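Local coordinates for conserved hypothetical protein (Enterococcus faecalis, PDB 1T62) that is of unknown function but carries an ASCH domain of the PUA clan, consistent with a role in binding RNA, at residues Pro23-Asn37 with Gly69-Pro81. Sequence-based numbering, arbitrary orientation.
Sequences PDVWMFGDGSSEMGN and GQYDIILDGQSQP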
loop_
_atom_site.group_PDB
_atom_site.type_symbol
_atom_site.label_atom_id
_atom_site.label_comp_id
_atom_site.label_asym_id
_atom_site.label_seq_id
_atom_site.Cartn_x
_atom_site.Cartn_y
_atom_site.Cartn_z
ATOM N N PRO B 23 -0.021 -8.841 15.573
ATOM C CA PRO B 23 -0.873 -9.643 14.700
ATOM C C PRO B 23 -0.461 -9.495 13.241
ATOM O O PRO B 23 0.531 -8.843 12.932
ATOM C CB PRO B 23 -2.252 -9.053 14.959
ATOM C CG PRO B 23 -1.939 -7.594 15.064
ATOM C CD PRO B 23 -0.698 -7.591 15.958
ATOM N N ASP B 24 -1.229 -10.101 12.347
ATOM C CA ASP B 24 -0.956 -9.998 10.926
ATOM C C ASP B 24 -1.288 -8.560 10.526
ATOM O O ASP B 24 -2.149 -7.919 11.147
ATOM C CB ASP B 24 -1.865 -10.949 10.151
ATOM C CG ASP B 24 -1.750 -12.384 10.621
ATOM O OD1 ASP B 24 -2.765 -13.114 10.544
ATOM O OD2 ASP B 24 -0.648 -12.785 11.056
ATOM N N VAL B 25 -0.595 -8.041 9.513
ATOM C CA VAL B 25 -0.866 -6.694 9.027
ATOM C C VAL B 25 -1.149 -6.854 7.543
ATOM O O VAL B 25 -0.473 -7.617 6.871
ATOM C CB VAL B 25 0.336 -5.733 9.250
ATOM C CG1 VAL B 25 0.911 -5.934 10.644
ATOM C CG2 VAL B 25 1.383 -5.935 8.196
ATOM N N TRP B 26 -2.155 -6.155 7.034
ATOM C CA TRP B 26 -2.518 -6.270 5.626
ATOM C C TRP B 26 -3.447 -5.155 5.237
ATOM O O TRP B 26 -3.982 -4.474 6.102
ATOM C CB TRP B 26 -3.231 -7.598 5.365
ATOM C CG TRP B 26 -4.183 -8.042 6.462
ATOM C CD1 TRP B 26 -3.863 -8.756 7.579
ATOM C CD2 TRP B 26 -5.591 -7.781 6.550
ATOM N NE1 TRP B 26 -4.977 -8.956 8.359
ATOM C CE2 TRP B 26 -6.053 -8.370 7.752
ATOM C CE3 TRP B 26 -6.509 -7.105 5.734
ATOM C CZ2 TRP B 26 -7.396 -8.307 8.160
ATOM C CZ3 TRP B 26 -7.858 -7.037 6.147
ATOM C CH2 TRP B 26 -8.280 -7.639 7.352
ATOM N N MET B 27 -3.630 -4.955 3.937
ATOM C CA MET B 27 -4.551 -3.932 3.469
ATOM C C MET B 27 -5.706 -4.694 2.833
ATOM O O MET B 27 -5.549 -5.865 2.490
ATOM C CB MET B 27 -3.883 -2.986 2.462
ATOM C CG MET B 27 -3.598 -3.567 1.104
ATOM S SD MET B 27 -2.766 -2.364 0.027
ATOM C CE MET B 27 -4.065 -1.841 -0.984
ATOM N N PHE B 28 -6.869 -4.058 2.707
ATOM C CA PHE B 28 -8.025 -4.727 2.123
ATOM C C PHE B 28 -7.929 -4.724 0.620
ATOM O O PHE B 28 -7.406 -3.785 0.028
ATOM C CB PHE B 28 -9.309 -4.021 2.523
ATOM C CG PHE B 28 -9.758 -4.319 3.911
ATOM C CD1 PHE B 28 -10.597 -5.386 4.163
ATOM C CD2 PHE B 28 -9.382 -3.501 4.967
ATOM C CE1 PHE B 28 -11.067 -5.627 5.450
ATOM C CE2 PHE B 28 -9.841 -3.728 6.260
ATOM C CZ PHE B 28 -10.688 -4.792 6.508
ATOM N N GLY B 29 -8.434 -5.780 -0.004
ATOM C CA GLY B 29 -8.406 -5.844 -1.451
ATOM C C GLY B 29 -7.324 -6.727 -2.020
ATOM O O GLY B 29 -6.827 -7.627 -1.349
ATOM N N ASP B 30 -6.955 -6.447 -3.265
ATOM C CA ASP B 30 -5.941 -7.202 -3.999
ATOM C C ASP B 30 -4.560 -6.534 -3.999
ATOM O O ASP B 30 -3.615 -7.043 -4.606
ATOM C CB ASP B 30 -6.420 -7.370 -5.430
ATOM C CG ASP B 30 -6.748 -6.036 -6.084
ATOM O OD1 ASP B 30 -7.481 -6.033 -7.097
ATOM O OD2 ASP B 30 -6.265 -4.991 -5.592
ATOM N N GLY B 31 -4.446 -5.396 -3.322
ATOM C CA GLY B 31 -3.174 -4.703 -3.288
ATOM C C GLY B 31 -3.231 -3.398 -4.057
ATOM O O GLY B 31 -2.319 -2.579 -3.971
ATOM N N SER B 32 -4.293 -3.207 -4.831
ATOM C CA SER B 32 -4.453 -1.969 -5.576
ATOM C C SER B 32 -4.590 -0.852 -4.547
ATOM O O SER B 32 -5.309 -0.987 -3.549
ATOM C CB SER B 32 -5.719 -2.009 -6.428
ATOM O OG SER B 32 -5.745 -3.162 -7.239
ATOM N N SER B 33 -3.897 0.252 -4.785
ATOM C CA SER B 33 -3.973 1.376 -3.874
ATOM C C SER B 33 -5.440 1.799 -3.750
ATOM O O SER B 33 -5.987 1.860 -2.651
ATOM C CB SER B 33 -3.135 2.530 -4.406
ATOM O OG SER B 33 -2.967 3.509 -3.405
ATOM N N GLU B 34 -6.076 2.074 -4.884
ATOM C CA GLU B 34 -7.474 2.490 -4.900
ATOM C C GLU B 34 -8.337 1.625 -3.986
ATOM O O GLU B 34 -8.910 2.112 -3.010
ATOM C CB GLU B 34 -8.031 2.440 -6.330
ATOM C CG GLU B 34 -8.252 3.819 -6.982
ATOM C CD GLU B 34 -6.996 4.430 -7.609
ATOM O OE1 GLU B 34 -6.533 3.923 -8.657
ATOM O OE2 GLU B 34 -6.474 5.424 -7.055
ATOM N N MET B 35 -8.426 0.338 -4.302
ATOM C CA MET B 35 -9.228 -0.577 -3.501
ATOM C C MET B 35 -8.755 -0.578 -2.062
ATOM O O MET B 35 -9.558 -0.691 -1.142
ATOM C CB MET B 35 -9.140 -1.988 -4.072
ATOM C CG MET B 35 -9.999 -3.000 -3.350
ATOM S SD MET B 35 -10.251 -4.536 -4.301
ATOM C CE MET B 35 -11.711 -4.038 -5.289
ATOM N N GLY B 36 -7.445 -0.441 -1.879
ATOM C CA GLY B 36 -6.867 -0.435 -0.544
ATOM C C GLY B 36 -7.365 0.690 0.332
ATOM O O GLY B 36 -7.606 0.505 1.532
ATOM N N ASN B 37 -7.516 1.864 -0.272
ATOM C CA ASN B 37 -7.996 3.049 0.434
ATOM C C ASN B 37 -9.530 3.045 0.523
ATOM O O ASN B 37 -10.101 3.299 1.588
ATOM C CB ASN B 37 -7.502 4.306 -0.288
ATOM C CG ASN B 37 -5.992 4.497 -0.164
ATOM O OD1 ASN B 37 -5.331 4.976 -1.086
ATOM N ND2 ASN B 37 -5.446 4.130 0.991
ATOM N N GLY B 69 -11.831 -12.948 18.468
ATOM C CA GLY B 69 -11.068 -12.162 19.417
ATOM C C GLY B 69 -9.699 -11.670 18.995
ATOM O O GLY B 69 -9.136 -10.805 19.660
ATOM N N GLN B 70 -9.165 -12.207 17.903
ATOM C CA GLN B 70 -7.843 -11.820 17.420
ATOM C C GLN B 70 -7.816 -10.397 16.877
ATOM O O GLN B 70 -8.862 -9.793 16.646
ATOM C CB GLN B 70 -7.391 -12.758 16.312
ATOM C CG GLN B 70 -8.196 -12.587 15.047
ATOM C CD GLN B 70 -7.512 -13.167 13.832
ATOM O OE1 GLN B 70 -7.257 -14.368 13.754
ATOM N NE2 GLN B 70 -7.212 -12.309 12.868
ATOM N N TYR B 71 -6.608 -9.874 16.670
ATOM C CA TYR B 71 -6.421 -8.529 16.133
ATOM C C TYR B 71 -5.715 -8.528 14.780
ATOM O O TYR B 71 -4.975 -9.448 14.432
ATOM C CB TYR B 71 -5.600 -7.656 17.079
ATOM C CG TYR B 71 -6.224 -7.401 18.423
ATOM C CD1 TYR B 71 -6.011 -8.275 19.486
ATOM C CD2 TYR B 71 -7.002 -6.270 18.641
ATOM C CE1 TYR B 71 -6.553 -8.025 20.737
ATOM C CE2 TYR B 71 -7.558 -6.007 19.884
ATOM C CZ TYR B 71 -7.333 -6.888 20.931
ATOM O OH TYR B 71 -7.908 -6.651 22.163
ATOM N N ASP B 72 -5.956 -7.469 14.026
ATOM C CA ASP B 72 -5.338 -7.304 12.730
ATOM C C ASP B 72 -4.994 -5.844 12.519
ATOM O O ASP B 72 -5.843 -4.969 12.686
ATOM C CB ASP B 72 -6.274 -7.752 11.621
ATOM C CG ASP B 72 -6.551 -9.228 11.661
ATOM O OD1 ASP B 72 -7.312 -9.658 12.557
ATOM O OD2 ASP B 72 -6.005 -9.954 10.801
ATOM N N ILE B 73 -3.738 -5.582 12.175
ATOM C CA ILE B 73 -3.313 -4.226 11.905
ATOM C C ILE B 73 -3.698 -4.000 10.444
ATOM O O ILE B 73 -3.379 -4.816 9.585
ATOM C CB ILE B 73 -1.793 -4.093 12.132
ATOM C CG1 ILE B 73 -1.485 -4.384 13.606
ATOM C CG2 ILE B 73 -1.317 -2.702 11.771
ATOM C CD1 ILE B 73 -0.006 -4.471 13.946
ATOM N N ILE B 74 -4.411 -2.914 10.165
ATOM C CA ILE B 74 -4.860 -2.622 8.803
ATOM C C ILE B 74 -4.100 -1.502 8.094
ATOM O O ILE B 74 -3.934 -0.414 8.642
ATOM C CB ILE B 74 -6.337 -2.251 8.804
ATOM C CG1 ILE B 74 -7.159 -3.427 9.318
ATOM C CG2 ILE B 74 -6.759 -1.820 7.428
ATOM C CD1 ILE B 74 -6.985 -4.683 8.506
ATOM N N LEU B 75 -3.656 -1.768 6.868
ATOM C CA LEU B 75 -2.924 -0.776 6.088
ATOM C C LEU B 75 -3.821 -0.176 5.030
ATOM O O LEU B 75 -4.779 -0.817 4.596
ATOM C CB LEU B 75 -1.728 -1.417 5.398
ATOM C CG LEU B 75 -0.668 -2.004 6.322
ATOM C CD1 LEU B 75 0.442 -2.618 5.493
ATOM C CD2 LEU B 75 -0.112 -0.908 7.215
ATOM N N ASP B 76 -3.520 1.053 4.620
ATOM C CA ASP B 76 -4.305 1.713 3.579
ATOM C C ASP B 76 -3.653 1.437 2.219
ATOM O O ASP B 76 -2.695 0.662 2.134
ATOM C CB ASP B 76 -4.422 3.223 3.851
ATOM C CG ASP B 76 -3.082 3.958 3.792
ATOM O OD1 ASP B 76 -2.011 3.315 3.843
ATOM O OD2 ASP B 76 -3.106 5.203 3.712
ATOM N N GLY B 77 -4.181 2.046 1.163
ATOM C CA GLY B 77 -3.638 1.831 -0.168
ATOM C C GLY B 77 -2.139 2.022 -0.314
ATOM O O GLY B 77 -1.501 1.331 -1.111
ATOM N N GLN B 78 -1.573 2.959 0.449
ATOM C CA GLN B 78 -0.140 3.240 0.403
ATOM C C GLN B 78 0.643 2.418 1.405
ATOM O O GLN B 78 1.685 2.855 1.882
ATOM C CB GLN B 78 0.139 4.713 0.683
ATOM C CG GLN B 78 -0.343 5.639 -0.387
ATOM C CD GLN B 78 -1.820 5.886 -0.306
ATOM O OE1 GLN B 78 -2.417 6.426 -1.232
ATOM N NE2 GLN B 78 -2.424 5.505 0.814
ATOM N N SER B 79 0.136 1.237 1.731
ATOM C CA SER B 79 0.801 0.345 2.670
ATOM C C SER B 79 1.244 1.056 3.947
ATOM O O SER B 79 2.243 0.692 4.565
ATOM C CB SER B 79 1.997 -0.320 1.990
ATOM O OG SER B 79 1.603 -0.910 0.761
ATOM N N GLN B 80 0.493 2.077 4.338
ATOM C CA GLN B 80 0.783 2.815 5.554
ATOM C C GLN B 80 -0.238 2.365 6.595
ATOM O O GLN B 80 -1.398 2.132 6.264
ATOM C CB GLN B 80 0.625 4.310 5.299
ATOM C CG GLN B 80 1.572 4.873 4.265
ATOM C CD GLN B 80 3.006 4.855 4.736
ATOM O OE1 GLN B 80 3.322 5.404 5.793
ATOM N NE2 GLN B 80 3.884 4.228 3.959
ATOM N N PRO B 81 0.177 2.215 7.863
ATOM C CA PRO B 81 -0.750 1.790 8.918
ATOM C C PRO B 81 -1.967 2.684 8.991
ATOM O O PRO B 81 -1.851 3.904 8.984
ATOM C CB PRO B 81 0.099 1.844 10.186
ATOM C CG PRO B 81 1.232 2.736 9.822
ATOM C CD PRO B 81 1.528 2.391 8.399
#
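Trp26 reaches from strand 24-27 across to the neighbouring strand 71-75, onto the side chains of Asp72 and Ile74. From CB, CG is set between the backbone N and the carbonyl carbon (chi1 38°), which swings the indole over the neighbouring strand. On the pyrrole side NE1 donates to Asp72 OD2 at 2.8 Å; the oxygen lies in the ring plane and is met on its anti side, with the carboxylate turned 70° from the indole. On the benzene side CZ3 and CH2 carry the methyl of Ile74, whose CD1 sits 3.4 Å from the six-membered ring centroid in a CH-pi contact. CZ3 itself stands over the centre of the Phe28 ring. The other carboxylate oxygen, Asp72 OD1, accepts from Gln70 NE2 at 2.7 Å, so both ends of the group are tied. Beneath, strands 24-27 and 71-75 run parallel, and 24-27 forms an edge of the chain's mixed five-stranded sheet. Ile73 N bonds to Asp24 O (3.0 Å), Trp26 N to Ile73 O (3.1 Å) and Leu75 N to Trp26 O (2.8 Å). On the sheet face away from the indole, Ile73 CB meets Val25 CG1 at 3.6 Å and its CG1 meets Pro23 CG at 3.6 Å, with Val5 and Trp9 of helix 2-16 packed against this patch. His165 of the second subunit, a tag residue, stacks on Trp26.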